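Local coordinates for protein thioesterase (Streptomyces sp. WAC02707, PDB 6VAP) that probably hydrolyses thioesters as the type II, editing thioesterase of borrelidin biosynthesis, an alpha/beta-hydrolase expected to release unwanted acyl groups from the assembly line, at residues C29-G34 with V56-R61; A93-S98 with F233-H238; R126-R131 with S216-G221. All coordinates share one frame; numbering follows the deposited sequence.

Interaction 1. Residues C29-G34 with V56-R61; sequences CLPHAG and VQYPGR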
ATOM      1  N   CYS A  29      -1.159   5.860  -2.674  1.00 17.19           N
ATOM      2  CA  CYS A  29      -1.828   4.884  -1.817  1.00 18.98           C
ATOM      3  C   CYS A  29      -1.994   3.563  -2.551  1.00 20.55           C
ATOM      4  O   CYS A  29      -2.584   3.529  -3.635  1.00 16.75           O
ATOM      5  CB  CYS A  29      -3.210   5.421  -1.405  1.00 25.63           C
ATOM      6  SG  CYS A  29      -3.056   6.921  -0.426  1.00 29.41           S
ATOM      7  N   LEU A  30      -1.525   2.487  -1.929  1.00 17.55           N
ATOM      8  CA  LEU A  30      -1.498   1.163  -2.500  1.00 21.22           C
ATOM      9  C   LEU A  30      -2.524   0.307  -1.778  1.00 23.07           C
ATOM     10  O   LEU A  30      -2.393   0.069  -0.569  1.00 15.68           O
ATOM     11  CB  LEU A  30      -0.103   0.545  -2.373  1.00 23.61           C
ATOM     12  CG  LEU A  30       1.042   1.135  -3.235  1.00 23.69           C
ATOM     13  CD1 LEU A  30       0.658   1.348  -4.656  1.00 21.89           C
ATOM     14  CD2 LEU A  30       1.507   2.503  -2.604  1.00 24.65           C
ATOM     15  N   PRO A  31      -3.547  -0.172  -2.461  1.00 24.86           N
ATOM     16  CA  PRO A  31      -4.542  -1.002  -1.792  1.00 28.50           C
ATOM     17  C   PRO A  31      -4.006  -2.368  -1.411  1.00 25.21           C
ATOM     18  O   PRO A  31      -3.039  -2.870  -1.991  1.00 25.21           O
ATOM     19  CB  PRO A  31      -5.636  -1.135  -2.841  1.00 18.98           C
ATOM     20  CG  PRO A  31      -5.451  -0.006  -3.741  1.00 21.09           C
ATOM     21  CD  PRO A  31      -3.986   0.237  -3.798  1.00 24.75           C
ATOM     22  N   HIS A  32      -4.710  -2.991  -0.461  1.00 24.07           N
ATOM     23  CA  HIS A  32      -4.460  -4.376  -0.060  1.00 24.57           C
ATOM     24  C   HIS A  32      -4.884  -5.365  -1.143  1.00 21.08           C
ATOM     25  O   HIS A  32      -5.483  -4.998  -2.152  1.00 25.81           O
ATOM     26  CB  HIS A  32      -5.231  -4.714   1.215  1.00 24.40           C
ATOM     27  CG  HIS A  32      -6.676  -4.315   1.151  1.00 27.56           C
ATOM     28  ND1 HIS A  32      -7.104  -2.998   1.190  1.00 28.51           N
ATOM     29  CD2 HIS A  32      -7.781  -5.069   0.951  1.00 27.20           C
ATOM     30  CE1 HIS A  32      -8.421  -2.972   1.084  1.00 26.16           C
ATOM     31  NE2 HIS A  32      -8.850  -4.210   0.904  1.00 23.33           N
ATOM     32  N   ALA A  33      -4.611  -6.649  -0.900  1.00 27.20           N
ATOM     33  CA  ALA A  33      -5.090  -7.701  -1.796  1.00 35.65           C
ATOM     34  C   ALA A  33      -6.612  -7.705  -1.874  1.00 26.40           C
ATOM     35  O   ALA A  33      -7.302  -7.605  -0.871  1.00 24.79           O
ATOM     36  CB  ALA A  33      -4.606  -9.073  -1.317  1.00 40.12           C
ATOM     37  N   GLY A  34      -7.142  -7.809  -3.071  1.00 29.70           N
ATOM     38  CA  GLY A  34      -8.563  -7.684  -3.275  1.00 32.30           C
ATOM     39  C   GLY A  34      -9.088  -6.277  -3.195  1.00 37.02           C
ATOM     40  O   GLY A  34     -10.297  -6.086  -3.355  1.00 39.84           O
ATOM     41  N   VAL A  56      -3.958   3.850  -6.385  1.00 23.27           N
ATOM     42  CA  VAL A  56      -3.545   2.964  -7.465  1.00 28.34           C
ATOM     43  C   VAL A  56      -4.624   1.917  -7.700  1.00 16.54           C
ATOM     44  O   VAL A  56      -5.110   1.277  -6.766  1.00 30.61           O
ATOM     45  CB  VAL A  56      -2.186   2.317  -7.142  1.00 18.47           C
ATOM     46  CG1 VAL A  56      -1.742   1.388  -8.234  1.00 24.02           C
ATOM     47  CG2 VAL A  56      -1.136   3.437  -6.912  1.00 17.19           C
ATOM     48  N   GLN A  57      -4.963   1.720  -8.953  1.00 20.19           N
ATOM     49  CA  GLN A  57      -5.878   0.679  -9.396  1.00 19.31           C
ATOM     50  C   GLN A  57      -5.073  -0.415 -10.069  1.00 20.39           C
ATOM     51  O   GLN A  57      -4.582  -0.225 -11.177  1.00 20.44           O
ATOM     52  CB  GLN A  57      -6.905   1.267 -10.365  1.00 24.00           C
ATOM     53  CG  GLN A  57      -7.957   0.285 -10.845  1.00 30.14           C
ATOM     54  CD  GLN A  57      -9.147   0.201  -9.898  1.00 21.86           C
ATOM     55  OE1 GLN A  57      -8.984  -0.047  -8.732  1.00 26.64           O
ATOM     56  NE2 GLN A  57     -10.345   0.367 -10.422  1.00 27.21           N
ATOM     57  N   TYR A  58      -5.003  -1.581  -9.454  1.00 24.28           N
ATOM     58  CA  TYR A  58      -4.291  -2.690 -10.072  1.00 24.43           C
ATOM     59  C   TYR A  58      -5.130  -3.312 -11.193  1.00 31.05           C
ATOM     60  O   TYR A  58      -6.361  -3.230 -11.183  1.00 24.56           O
ATOM     61  CB  TYR A  58      -3.959  -3.765  -9.050  1.00 24.84           C
ATOM     62  CG  TYR A  58      -3.367  -3.282  -7.751  1.00 22.67           C
ATOM     63  CD1 TYR A  58      -2.318  -2.374  -7.732  1.00 20.52           C
ATOM     64  CD2 TYR A  58      -3.856  -3.747  -6.534  1.00 21.93           C
ATOM     65  CE1 TYR A  58      -1.766  -1.957  -6.538  1.00 21.67           C
ATOM     66  CE2 TYR A  58      -3.302  -3.373  -5.365  1.00 18.85           C
ATOM     67  CZ  TYR A  58      -2.256  -2.462  -5.350  1.00 21.92           C
ATOM     68  OH  TYR A  58      -1.739  -2.083  -4.116  1.00 22.76           O
ATOM     69  N   PRO A  59      -4.486  -3.919 -12.185  1.00 25.41           N
ATOM     70  CA  PRO A  59      -5.240  -4.626 -13.228  1.00 24.30           C
ATOM     71  C   PRO A  59      -6.138  -5.696 -12.630  1.00 26.50           C
ATOM     72  O   PRO A  59      -5.820  -6.313 -11.605  1.00 24.22           O
ATOM     73  CB  PRO A  59      -4.151  -5.259 -14.098  1.00 29.29           C
ATOM     74  CG  PRO A  59      -2.915  -4.418 -13.848  1.00 30.81           C
ATOM     75  CD  PRO A  59      -3.030  -3.976 -12.393  1.00 24.87           C
ATOM     76  N   GLY A  60      -7.262  -5.919 -13.308  1.00 29.49           N
ATOM     77  CA  GLY A  60      -8.126  -7.032 -13.012  1.00 28.43           C
ATOM     78  C   GLY A  60      -9.341  -6.718 -12.172  1.00 33.66           C
ATOM     79  O   GLY A  60     -10.107  -7.636 -11.865  1.00 34.73           O
ATOM     80  N   ARG A  61      -9.559  -5.468 -11.796  1.00 35.53           N
ATOM     81  CA  ARG A  61     -10.683  -5.111 -10.948  1.00 27.36           C
ATOM     82  C   ARG A  61     -11.419  -3.908 -11.518  1.00 40.74           C
ATOM     83  O   ARG A  61     -10.816  -3.027 -12.138  1.00 41.73           O
ATOM     84  CB  ARG A  61     -10.221  -4.805  -9.518  1.00 30.01           C
ATOM     85  CG  ARG A  61      -9.362  -3.550  -9.407  1.00 38.79           C
ATOM     86  CD  ARG A  61      -8.220  -3.781  -8.428  1.00 27.68           C
ATOM     87  NE  ARG A  61      -7.346  -4.852  -8.890  1.00 43.19           N
ATOM     88  CZ  ARG A  61      -6.783  -5.752  -8.100  1.00 34.05           C
ATOM     89  NH1 ARG A  61      -6.967  -5.685  -6.794  1.00 28.53           N
ATOM     90  NH2 ARG A  61      -6.000  -6.688  -8.630  1.00 34.18           N
TER
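Tyr-58 reaches from 56-61 to 29-34 with the tip of its ring, and its OH donates a hydrogen bond of 2.6 Å to Pro-31 O. The hydroxyl lies in the carbonyl plane on a lone pair (C=O...O angle 131°), and the acceptor sits at the edge of the phenol ring. With CG anti to the carbonyl carbon (chi1 -47°), the ring is directed toward Pro-31. Tyrosine suits the place: a long, flat group bridges two segments that diverge beyond their strands, and its polar end satisfies a carbonyl there. A second hydrogen bond, Val-56 N to Cys-29 O at 3.1 Å, belongs to the pairing of the parallel strands 26-30 and 52-56.

Apolar contacts fill in around these bonds. Leu-30 CD1 lies against Val-56 CG2 at 3.6 Å, while Leu-80 of helix 73-87 touches both side chains. The Pro-31 ring lies alongside the tyrosine tip, running the other way, with Pro-31 CD 3.6 Å from Tyr-58 CZ; having no N-H, Pro-31 N cannot donate to the nearby hydroxyl.

Charge enters through Arg-61. Its side chain folds back so that one guanidinium face rests on Tyr-58 CB, and Arg-61 NH2 donates in the guanidinium plane to Pro-59 O (3.0 Å, 165°). Arg-61 NH1 forms a salt bridge with Asp-177 of helix 167-182, a carboxylate that also accepts from Gly-34 N and so ties both segments to that helix. Gly-60 takes the positive-phi corner of the type II turn from Tyr-58 to Arg-61.

Loops at the C-terminal ends of the parallel strands are where alpha/beta-hydrolases build their active sites, and the place of 31-34, directly after strand 26-30, is consistent with the oxyanion-hole loop of that fold.

Interaction 2. Residues A93-S98 with F233-H238; sequences ALFGHS and FYLLEH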
ATOM      1  N   ALA A  93       4.934  10.959  -0.529  1.00 39.17           N
ATOM      2  CA  ALA A  93       4.910   9.903   0.467  1.00 28.21           C
ATOM      3  C   ALA A  93       4.090   8.738  -0.073  1.00 24.90           C
ATOM      4  O   ALA A  93       3.239   8.905  -0.954  1.00 21.17           O
ATOM      5  CB  ALA A  93       4.331  10.383   1.796  1.00 31.29           C
ATOM      6  N   LEU A  94       4.373   7.543   0.450  1.00 19.94           N
ATOM      7  CA  LEU A  94       3.671   6.326   0.065  1.00 23.46           C
ATOM      8  C   LEU A  94       2.944   5.724   1.262  1.00 21.52           C
ATOM      9  O   LEU A  94       3.470   5.713   2.378  1.00 20.42           O
ATOM     10  CB  LEU A  94       4.635   5.312  -0.509  1.00 23.02           C
ATOM     11  CG  LEU A  94       5.750   5.848  -1.430  1.00 28.63           C
ATOM     12  CD1 LEU A  94       6.690   4.769  -1.808  1.00 26.68           C
ATOM     13  CD2 LEU A  94       5.136   6.495  -2.663  1.00 33.57           C
ATOM     14  N   PHE A  95       1.738   5.207   1.024  1.00 26.32           N
ATOM     15  CA  PHE A  95       0.948   4.516   2.031  1.00 23.14           C
ATOM     16  C   PHE A  95       0.451   3.213   1.431  1.00 17.96           C
ATOM     17  O   PHE A  95      -0.173   3.212   0.362  1.00 21.21           O
ATOM     18  CB  PHE A  95      -0.229   5.370   2.516  1.00 18.39           C
ATOM     19  CG  PHE A  95      -1.070   4.690   3.543  1.00 22.12           C
ATOM     20  CD1 PHE A  95      -2.058   3.817   3.177  1.00 17.56           C
ATOM     21  CD2 PHE A  95      -0.879   4.955   4.903  1.00 25.87           C
ATOM     22  CE1 PHE A  95      -2.831   3.164   4.170  1.00 26.71           C
ATOM     23  CE2 PHE A  95      -1.625   4.336   5.856  1.00 28.95           C
ATOM     24  CZ  PHE A  95      -2.591   3.407   5.483  1.00 32.37           C
ATOM     25  N   GLY A  96       0.734   2.104   2.114  1.00 25.16           N
ATOM     26  CA  GLY A  96       0.220   0.808   1.679  1.00 23.15           C
ATOM     27  C   GLY A  96      -0.374   0.030   2.838  1.00 14.06           C
ATOM     28  O   GLY A  96       0.214  -0.002   3.921  1.00 18.54           O
ATOM     29  N   HIS A  97      -1.495  -0.641   2.621  1.00 18.98           N
ATOM     30  CA  HIS A  97      -2.083  -1.536   3.601  1.00 18.70           C
ATOM     31  C   HIS A  97      -1.898  -2.974   3.138  1.00 22.02           C
ATOM     32  O   HIS A  97      -2.155  -3.295   1.979  1.00 16.90           O
ATOM     33  CB  HIS A  97      -3.556  -1.200   3.780  1.00 25.99           C
ATOM     34  CG  HIS A  97      -4.238  -2.055   4.793  1.00 22.49           C
ATOM     35  ND1 HIS A  97      -3.876  -2.076   6.124  1.00 20.15           N
ATOM     36  CD2 HIS A  97      -5.256  -2.936   4.661  1.00 30.73           C
ATOM     37  CE1 HIS A  97      -4.658  -2.924   6.773  1.00 24.56           C
ATOM     38  NE2 HIS A  97      -5.494  -3.467   5.905  1.00 23.78           N
ATOM     39  N   SER A  98      -1.437  -3.829   4.049  1.00 20.51           N
ATOM     40  CA  SER A  98      -1.283  -5.263   3.831  1.00 25.62           C
ATOM     41  C   SER A  98      -0.398  -5.480   2.620  1.00 20.35           C
ATOM     42  O   SER A  98       0.734  -5.005   2.596  1.00 22.62           O
ATOM     43  CB  SER A  98      -2.637  -5.950   3.714  1.00 25.38           C
ATOM     44  OG  SER A  98      -2.522  -7.342   3.976  1.00 26.88           O
ATOM     45  N   PHE A 233      -7.716  -5.286   9.614  1.00 21.49           N
ATOM     46  CA  PHE A 233      -8.368  -4.075   9.122  1.00 19.55           C
ATOM     47  C   PHE A 233      -8.770  -3.114  10.244  1.00 20.05           C
ATOM     48  O   PHE A 233      -9.853  -2.497  10.230  1.00 17.81           O
ATOM     49  CB  PHE A 233      -9.553  -4.455   8.256  1.00 21.41           C
ATOM     50  CG  PHE A 233      -9.128  -4.931   6.873  1.00 20.12           C
ATOM     51  CD1 PHE A 233      -8.715  -6.227   6.677  1.00 41.13           C
ATOM     52  CD2 PHE A 233      -9.113  -4.064   5.806  1.00 20.04           C
ATOM     53  CE1 PHE A 233      -8.325  -6.672   5.411  1.00 49.56           C
ATOM     54  CE2 PHE A 233      -8.730  -4.482   4.539  1.00 21.62           C
ATOM     55  CZ  PHE A 233      -8.341  -5.809   4.347  1.00 35.40           C
ATOM     56  N   TYR A 234      -7.887  -3.024  11.251  1.00 18.69           N
ATOM     57  CA  TYR A 234      -8.015  -1.982  12.266  1.00 16.68           C
ATOM     58  C   TYR A 234      -8.274  -0.611  11.646  1.00 16.52           C
ATOM     59  O   TYR A 234      -8.972   0.216  12.226  1.00 22.85           O
ATOM     60  CB  TYR A 234      -6.742  -1.931  13.116  1.00 14.34           C
ATOM     61  CG  TYR A 234      -5.631  -1.253  12.339  1.00 28.70           C
ATOM     62  CD1 TYR A 234      -4.918  -1.941  11.386  1.00 26.43           C
ATOM     63  CD2 TYR A 234      -5.341   0.099  12.531  1.00 20.16           C
ATOM     64  CE1 TYR A 234      -3.920  -1.301  10.633  1.00 27.77           C
ATOM     65  CE2 TYR A 234      -4.375   0.736  11.782  1.00 24.50           C
ATOM     66  CZ  TYR A 234      -3.681   0.033  10.833  1.00 30.01           C
ATOM     67  OH  TYR A 234      -2.729   0.666  10.118  1.00 30.76           O
ATOM     68  N   LEU A 235      -7.719  -0.332  10.485  1.00 20.76           N
ATOM     69  CA  LEU A 235      -7.709   1.040   9.996  1.00 21.32           C
ATOM     70  C   LEU A 235      -9.098   1.555   9.655  1.00 19.80           C
ATOM     71  O   LEU A 235      -9.297   2.773   9.562  1.00 23.00           O
ATOM     72  CB  LEU A 235      -6.788   1.121   8.759  1.00 23.74           C
ATOM     73  CG  LEU A 235      -7.321   0.610   7.424  1.00 19.89           C
ATOM     74  CD1 LEU A 235      -6.233   0.919   6.335  1.00 26.76           C
ATOM     75  CD2 LEU A 235      -7.596  -0.856   7.415  1.00 22.04           C
ATOM     76  N   LEU A 236     -10.065   0.658   9.456  1.00 19.17           N
ATOM     77  CA  LEU A 236     -11.431   1.119   9.210  1.00 19.84           C
ATOM     78  C   LEU A 236     -12.024   1.768  10.451  1.00 33.64           C
ATOM     79  O   LEU A 236     -12.841   2.681  10.352  1.00 42.66           O
ATOM     80  CB  LEU A 236     -12.310  -0.040   8.759  1.00 25.02           C
ATOM     81  CG  LEU A 236     -11.756  -0.818   7.547  1.00 38.26           C
ATOM     82  CD1 LEU A 236     -12.745  -1.883   7.102  1.00 37.64           C
ATOM     83  CD2 LEU A 236     -11.460   0.110   6.382  1.00 32.51           C
ATOM     84  N   GLU A 237     -11.606   1.327  11.629  1.00 30.55           N
ATOM     85  CA  GLU A 237     -12.058   1.849  12.910  1.00 42.88           C
ATOM     86  C   GLU A 237     -11.219   3.027  13.358  1.00 26.83           C
ATOM     87  O   GLU A 237     -11.643   3.738  14.264  1.00 39.97           O
ATOM     88  CB  GLU A 237     -11.998   0.758  14.008  1.00 67.85           C
ATOM     89  CG  GLU A 237     -12.869   1.037  15.230  1.00 89.87           C
ATOM     90  CD  GLU A 237     -12.259   0.559  16.545  1.00104.43           C
ATOM     91  OE1 GLU A 237     -13.006   0.390  17.530  1.00107.64           O
ATOM     92  OE2 GLU A 237     -11.032   0.356  16.602  1.00112.46           O
ATOM     93  N   HIS A 238     -10.032   3.226  12.767  1.00 19.50           N
ATOM     94  CA  HIS A 238      -9.095   4.260  13.177  1.00 26.99           C
ATOM     95  C   HIS A 238      -8.806   5.239  12.051  1.00 30.06           C
ATOM     96  O   HIS A 238      -7.708   5.781  11.991  1.00 22.24           O
ATOM     97  CB  HIS A 238      -7.814   3.606  13.683  1.00 23.53           C
ATOM     98  CG  HIS A 238      -7.991   2.873  14.977  1.00 27.52           C
ATOM     99  ND1 HIS A 238      -8.389   1.554  15.032  1.00 23.01           N
ATOM    100  CD2 HIS A 238      -7.815   3.272  16.261  1.00 34.29           C
ATOM    101  CE1 HIS A 238      -8.423   1.166  16.294  1.00 26.62           C
ATOM    102  NE2 HIS A 238      -8.143   2.206  17.061  1.00 25.96           N
TER
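The imidazole of His-97 is sandwiched: Leu-235 CD2 sits over one face, 3.9 Å from the ring centroid in a CH-pi contact, and Ser-98 CB lies over the opposite face, offset toward the rim. The edge of the same ring points at the face of Phe-233 in a T-shaped pair, with centroids 4.8 Å apart and planes at 67°. His-97 NE2 leads this approach, 3.7 Å from Phe-233 CE2. Farther down the strand, Phe-95 presents its ring edge to the other methyl, Phe-95 CZ to Leu-235 CD1 being 4.5 Å.

CG of His-97 is anti to the backbone N (chi1 -179°), which extends the ring from the strand to meet Leu-235 tip to tip. A histidine fits because it offers flat faces to apolar groups while keeping a polar edge: ND1 is hydrogen-bonded to Ser-124 OG, which also bonds Tyr-234 OH. Leucine, with two methyls, can serve both rings at once. Tyr-234 O takes Glu-237 N and His-238 ND1 from opposite faces of its plane.

Ser-98, bonded through OG to His-232, fits the nucleophile elbow between strand 92-97 and helix 99-113. Strands 26-30 and 120-124 flank this strand in the sheet, while Ile-242 of helix 239-250 touches Leu-235 and Tyr-234, and Ile-246 touches Phe-95.

Interaction 3. Residues R126-R131 with S216-G221; sequences RPAPSR and SEHTDG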
ATOM      1  N   ARG A 126       1.383  -5.324   7.945  1.00 23.16           N
ATOM      2  CA  ARG A 126       2.214  -6.173   7.088  1.00 19.33           C
ATOM      3  C   ARG A 126       3.573  -6.435   7.733  1.00 15.24           C
ATOM      4  O   ARG A 126       4.175  -5.505   8.292  1.00 20.02           O
ATOM      5  CB  ARG A 126       2.411  -5.525   5.736  1.00 12.74           C
ATOM      6  CG  ARG A 126       3.087  -6.370   4.720  1.00 22.49           C
ATOM      7  CD  ARG A 126       2.232  -7.486   4.197  1.00 13.32           C
ATOM      8  NE  ARG A 126       2.741  -8.033   2.941  1.00 23.04           N
ATOM      9  CZ  ARG A 126       2.469  -9.236   2.463  1.00 37.35           C
ATOM     10  NH1 ARG A 126       1.617 -10.010   3.089  1.00 36.19           N
ATOM     11  NH2 ARG A 126       3.067  -9.639   1.346  1.00 32.24           N
ATOM     12  N   PRO A 127       4.045  -7.683   7.771  1.00 25.21           N
ATOM     13  CA  PRO A 127       5.387  -7.930   8.304  1.00 26.18           C
ATOM     14  C   PRO A 127       6.412  -7.184   7.463  1.00 15.70           C
ATOM     15  O   PRO A 127       6.215  -6.921   6.274  1.00 19.97           O
ATOM     16  CB  PRO A 127       5.545  -9.453   8.192  1.00 25.04           C
ATOM     17  CG  PRO A 127       4.201  -9.976   8.046  1.00 18.59           C
ATOM     18  CD  PRO A 127       3.438  -8.926   7.262  1.00 15.06           C
ATOM     19  N   ALA A 128       7.536  -6.860   8.078  1.00 21.19           N
ATOM     20  CA  ALA A 128       8.692  -6.357   7.331  1.00 17.27           C
ATOM     21  C   ALA A 128       9.025  -7.242   6.129  1.00 16.83           C
ATOM     22  O   ALA A 128       8.837  -8.453   6.180  1.00 19.28           O
ATOM     23  CB  ALA A 128       9.884  -6.249   8.271  1.00 18.31           C
ATOM     24  N   PRO A 129       9.532  -6.668   5.048  1.00 22.55           N
ATOM     25  CA  PRO A 129       9.898  -7.513   3.898  1.00 27.37           C
ATOM     26  C   PRO A 129      10.871  -8.618   4.257  1.00 35.19           C
ATOM     27  O   PRO A 129      10.765  -9.726   3.711  1.00 21.13           O
ATOM     28  CB  PRO A 129      10.534  -6.519   2.916  1.00 34.28           C
ATOM     29  CG  PRO A 129       9.903  -5.199   3.264  1.00 35.32           C
ATOM     30  CD  PRO A 129       9.647  -5.230   4.752  1.00 27.21           C
ATOM     31  N   SER A 130      11.796  -8.358   5.188  1.00 23.06           N
ATOM     32  CA  SER A 130      12.710  -9.379   5.685  1.00 25.35           C
ATOM     33  C   SER A 130      12.040 -10.396   6.610  1.00 27.45           C
ATOM     34  O   SER A 130      12.679 -11.376   7.013  1.00 27.45           O
ATOM     35  CB  SER A 130      13.868  -8.698   6.412  1.00 33.84           C
ATOM     36  OG  SER A 130      13.429  -8.036   7.616  1.00 29.01           O
ATOM     37  N   ARG A 131      10.780 -10.195   6.972  1.00 25.00           N
ATOM     38  CA  ARG A 131      10.060 -11.148   7.805  1.00 33.44           C
ATOM     39  C   ARG A 131       8.825 -11.708   7.104  1.00 35.31           C
ATOM     40  O   ARG A 131       7.926 -12.242   7.757  1.00 28.25           O
ATOM     41  CB  ARG A 131       9.681 -10.497   9.136  1.00 35.70           C
ATOM     42  CG  ARG A 131      10.854 -10.179  10.040  1.00 38.78           C
ATOM     43  CD  ARG A 131      11.655 -11.426  10.401  1.00 39.37           C
ATOM     44  NE  ARG A 131      10.795 -12.536  10.795  1.00 49.17           N
ATOM     45  CZ  ARG A 131      10.399 -12.781  12.039  1.00 44.87           C
ATOM     46  NH1 ARG A 131      10.802 -11.999  13.030  1.00 46.43           N
ATOM     47  NH2 ARG A 131       9.602 -13.816  12.283  1.00 39.05           N
ATOM     48  N   SER A 216      11.860  -1.379  11.001  1.00 20.74           N
ATOM     49  CA  SER A 216      12.945  -0.477  11.365  1.00 27.33           C
ATOM     50  C   SER A 216      14.276  -0.880  10.742  1.00 30.19           C
ATOM     51  O   SER A 216      15.183  -0.043  10.642  1.00 23.67           O
ATOM     52  CB  SER A 216      13.094  -0.451  12.898  1.00 23.79           C
ATOM     53  OG  SER A 216      13.626  -1.669  13.400  1.00 28.92           O
ATOM     54  N   GLU A 217      14.427  -2.144  10.361  1.00 26.62           N
ATOM     55  CA  GLU A 217      15.684  -2.642   9.828  1.00 24.77           C
ATOM     56  C   GLU A 217      15.848  -2.351   8.348  1.00 31.79           C
ATOM     57  O   GLU A 217      16.874  -2.736   7.774  1.00 28.56           O
ATOM     58  CB  GLU A 217      15.790  -4.148  10.081  1.00 41.40           C
ATOM     59  CG  GLU A 217      15.926  -4.523  11.560  1.00 60.89           C
ATOM     60  CD  GLU A 217      15.567  -5.973  11.831  1.00 71.85           C
ATOM     61  OE1 GLU A 217      15.721  -6.803  10.916  1.00 77.00           O
ATOM     62  OE2 GLU A 217      15.123  -6.287  12.957  1.00 69.12           O
ATOM     63  N   HIS A 218      14.874  -1.687   7.728  1.00 31.21           N
ATOM     64  CA  HIS A 218      14.888  -1.442   6.295  1.00 31.51           C
ATOM     65  C   HIS A 218      15.081   0.019   5.919  1.00 22.02           C
ATOM     66  O   HIS A 218      15.023   0.361   4.731  1.00 26.99           O
ATOM     67  CB  HIS A 218      13.598  -1.955   5.677  1.00 20.26           C
ATOM     68  CG  HIS A 218      13.466  -3.446   5.710  1.00 24.06           C
ATOM     69  ND1 HIS A 218      13.896  -4.248   4.680  1.00 22.46           N
ATOM     70  CD2 HIS A 218      13.001  -4.293   6.659  1.00 20.20           C
ATOM     71  CE1 HIS A 218      13.657  -5.512   4.965  1.00 32.64           C
ATOM     72  NE2 HIS A 218      13.138  -5.572   6.175  1.00 22.97           N
ATOM     73  N   THR A 219      15.363   0.877   6.883  1.00 24.08           N
ATOM     74  CA  THR A 219      15.670   2.262   6.592  1.00 23.83           C
ATOM     75  C   THR A 219      16.698   2.745   7.600  1.00 25.88           C
ATOM     76  O   THR A 219      16.664   2.338   8.766  1.00 26.04           O
ATOM     77  CB  THR A 219      14.430   3.159   6.661  1.00 22.99           C
ATOM     78  OG1 THR A 219      14.803   4.495   6.275  1.00 24.70           O
ATOM     79  CG2 THR A 219      13.899   3.244   8.084  1.00 27.99           C
ATOM     80  N   ASP A 220      17.605   3.614   7.142  1.00 31.86           N
ATOM     81  CA  ASP A 220      18.511   4.352   8.014  1.00 49.60           C
ATOM     82  C   ASP A 220      17.892   5.635   8.567  1.00 37.55           C
ATOM     83  O   ASP A 220      18.476   6.271   9.446  1.00 36.01           O
ATOM     84  CB  ASP A 220      19.798   4.691   7.259  1.00 59.20           C
ATOM     85  CG  ASP A 220      20.726   3.499   7.134  1.00 63.08           C
ATOM     86  OD1 ASP A 220      21.017   2.858   8.172  1.00 69.22           O
ATOM     87  OD2 ASP A 220      21.172   3.200   5.999  1.00 64.50           O
ATOM     88  N   GLY A 221      16.734   6.035   8.066  1.00 29.73           N
ATOM     89  CA  GLY A 221      16.014   7.168   8.587  1.00 31.63           C
ATOM     90  C   GLY A 221      15.222   6.814   9.835  1.00 33.75           C
ATOM     91  O   GLY A 221      15.314   5.712  10.386  1.00 29.86           O
TER
HETATM   92  O   HOH W   1      14.273  -8.843   9.754  1.00 35.75           O
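His-218 reaches across to Ala-128, Pro-129 and Ser-130, and its side chain can be followed outward. CB carries the ring with CG anti to the carbonyl carbon (chi1 -68°), which turns it toward 128-130. CD2 comes first, 4.0 Å from both Ala-128 CB and Pro-129 CD. Over one face Pro-129 CD stands 3.9 Å from the ring centroid and 16° off its normal, a CH-pi contact to which proline, with its rigid ring of CH2 groups, is well suited. On the other side of NE2, CE1 approaches Ser-130 CB at 3.5 Å. The tip, NE2, shares a hydrogen bond of 2.9 Å with Ser-130 OG, which lies near the ring plane; either partner could be the donor.

Serine is apt here because its short side chain brings a hydroxyl close to the backbone, where the bond from Arg-131 N to Ala-128 O closes the turn that carries Ser-130. A water donates to Glu-217 OE1 at 2.8 Å; its modelled approach to Ser-130 OG is too close to be relied on.

Phe-105 of helix 99-113 and Tyr-186 also meet the histidine ring, the latter edge-to-face. The contact thus joins the loop after strand 120-124 to the one between helix 209-213 and strand 223-228, with helix 99-113 alongside.

How the interactions relate
Interactions 1 and 2 meet through neighbouring strands of the sheet, their centres about 13 Å apart: Leu-30 N lies 2.8 Å from Phe-95 O, a probable hydrogen bond between strands 26-30 and 92-97. Beyond the strand ends His-32 joins them again, its CD2 3.5 Å from Phe-233 CZ and its CB 3.8 Å from Ser-98 CB. Here lies the probable catalytic centre, a Ser-98, His-232, Asp-204 triad. Interaction 3 is more peripheral, its centre about 17 Å from that of interaction 2 and 22 Å from that of interaction 1. It still touches interaction 2, where Arg-126 CD packs 3.3 Å from Ser-98 O.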